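PDB 3H35: DUF4393 domain-containing protein from Alcanivorax borkumensis, which is of unknown function but is probably related to the alpha proteins of bacterial abortive-infection systems. Local coordinates for residues L74-G79 with P153-R158. Sequence-based numbering, arbitrary orientation.
Sequences LTLYSG and PKLSIR
Thr75 and Tyr77 pair with Arg158 and Ser156 in an antiparallel ladder that joins the two central strands of a four-stranded sheet, 71-77 and 156-164, near the end of one and the start of the other. Both couples are hydrogen-bonded pairs, each closed by two backbone bonds; the straightest runs from Tyr77 N to Ser156 O (2.9 Å, 174° at the hydrogen). Leu76 and Ile157 form the non-hydrogen-bonded pair between them and lie side by side, Leu76 CD2 against Ile157 CG1 (3.6 Å). Leu74 CD2 meets Ile157 CG2 on this apolar face, which helix 139-151 covers. The other face is more polar. With CG anti to the backbone N (chi1 -172°), the extended Arg158 chain crosses the Tyr77 ring obliquely, Arg158 CD 3.8 Å from Tyr77 CE2; Arg158 CB touches the same Tyr77 CE2 (3.7 Å). Glu160 ties this face together, bonding Thr75 OG1 and Tyr77 OH and forming a salt bridge with Arg158, whose second salt bridge is to Asp123. From the last bridge, Ser156 OG reaches on to Gly79 O, donating a short bond (2.6 Å) in the plane of that carbonyl, and a water links Ser78 O (2.8 Å) to Lys154 N. A side-chain bond and a water thus continue the link into the flanking loops, at one end of the middle strand pair of an antiparallel sheet of strand order 2-1-4-3 with helices packed on its apolar face.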
# COMPACT_ATOMS: atom_id res chain seq x y z
N LEU A 74 -2.38 -4.90 -17.56
CA LEU A 74 -1.90 -6.26 -17.35
C LEU A 74 -1.43 -6.34 -15.92
O LEU A 74 -0.67 -5.49 -15.45
CB LEU A 74 -0.72 -6.60 -18.28
CG LEU A 74 -0.90 -6.56 -19.80
CD1 LEU A 74 0.45 -6.98 -20.46
CD2 LEU A 74 -2.06 -7.44 -20.23
N THR A 75 -1.90 -7.35 -15.21
CA THR A 75 -1.51 -7.55 -13.84
C THR A 75 -0.80 -8.90 -13.72
O THR A 75 -1.29 -9.91 -14.20
CB THR A 75 -2.76 -7.49 -12.94
OG1 THR A 75 -3.44 -6.21 -13.11
CG2 THR A 75 -2.37 -7.71 -11.50
N LEU A 76 0.37 -8.89 -13.10
CA LEU A 76 1.10 -10.09 -12.80
C LEU A 76 0.78 -10.47 -11.38
O LEU A 76 1.01 -9.70 -10.43
CB LEU A 76 2.60 -9.90 -12.99
CG LEU A 76 3.05 -9.65 -14.43
CD1 LEU A 76 4.58 -9.39 -14.48
CD2 LEU A 76 2.64 -10.79 -15.37
N TYR A 77 0.23 -11.67 -11.27
CA TYR A 77 -0.15 -12.30 -10.03
C TYR A 77 0.80 -13.42 -9.70
O TYR A 77 1.20 -14.20 -10.57
CB TYR A 77 -1.53 -12.92 -10.16
CG TYR A 77 -2.64 -11.95 -10.08
CD1 TYR A 77 -3.20 -11.60 -8.86
CD2 TYR A 77 -3.15 -11.36 -11.21
CE1 TYR A 77 -4.27 -10.67 -8.78
CE2 TYR A 77 -4.21 -10.44 -11.15
CZ TYR A 77 -4.75 -10.10 -9.93
OH TYR A 77 -5.77 -9.19 -9.90
N SER A 78 1.05 -13.58 -8.41
CA SER A 78 2.04 -14.51 -7.92
C SER A 78 1.69 -15.94 -8.22
O SER A 78 2.56 -16.77 -8.36
CB SER A 78 2.22 -14.35 -6.41
OG SER A 78 1.02 -14.60 -5.73
N GLY A 79 0.40 -16.23 -8.31
CA GLY A 79 -0.07 -17.57 -8.60
C GLY A 79 -0.74 -17.66 -9.96
O GLY A 79 -0.87 -16.65 -10.67
N PRO A 153 7.17 -19.32 -10.00
CA PRO A 153 7.06 -20.07 -11.23
C PRO A 153 5.65 -20.14 -11.79
O PRO A 153 5.50 -20.29 -12.98
CB PRO A 153 7.58 -21.46 -10.83
CG PRO A 153 7.30 -21.56 -9.41
CD PRO A 153 7.45 -20.19 -8.85
N LYS A 154 4.64 -19.99 -10.93
CA LYS A 154 3.24 -20.02 -11.36
C LYS A 154 2.67 -18.63 -11.77
O LYS A 154 1.50 -18.52 -12.17
CB LYS A 154 2.40 -20.68 -10.25
CG LYS A 154 2.72 -22.17 -10.18
CD LYS A 154 2.44 -22.83 -8.86
CE LYS A 154 3.10 -24.23 -8.84
NZ LYS A 154 3.28 -24.71 -7.41
N LEU A 155 3.52 -17.61 -11.71
CA LEU A 155 3.15 -16.22 -12.07
C LEU A 155 2.24 -16.21 -13.28
O LEU A 155 2.52 -16.86 -14.28
CB LEU A 155 4.41 -15.43 -12.45
CG LEU A 155 4.34 -13.93 -12.55
CD1 LEU A 155 4.24 -13.31 -11.14
CD2 LEU A 155 5.56 -13.37 -13.30
N SER A 156 1.17 -15.44 -13.20
CA SER A 156 0.28 -15.33 -14.35
C SER A 156 -0.05 -13.89 -14.70
O SER A 156 -0.16 -13.01 -13.80
CB SER A 156 -1.02 -16.12 -14.13
OG SER A 156 -1.66 -15.70 -12.94
N ILE A 157 -0.27 -13.69 -15.99
CA ILE A 157 -0.80 -12.43 -16.50
C ILE A 157 -2.29 -12.50 -16.42
O ILE A 157 -2.89 -13.47 -16.86
CB ILE A 157 -0.51 -12.20 -17.97
CG1 ILE A 157 1.01 -12.23 -18.23
CG2 ILE A 157 -1.12 -10.84 -18.42
CD1 ILE A 157 1.43 -12.01 -19.67
N ARG A 158 -2.89 -11.44 -15.90
CA ARG A 158 -4.31 -11.28 -15.99
C ARG A 158 -4.62 -9.96 -16.64
O ARG A 158 -4.12 -8.92 -16.21
CB ARG A 158 -4.97 -11.35 -14.63
CG ARG A 158 -6.47 -11.37 -14.72
CD ARG A 158 -7.10 -11.69 -13.36
NE ARG A 158 -8.55 -11.91 -13.46
CZ ARG A 158 -9.49 -11.01 -13.16
NH1 ARG A 158 -10.78 -11.32 -13.28
NH2 ARG A 158 -9.16 -9.79 -12.73
O HOH W 1 4.41 -18.90 -8.21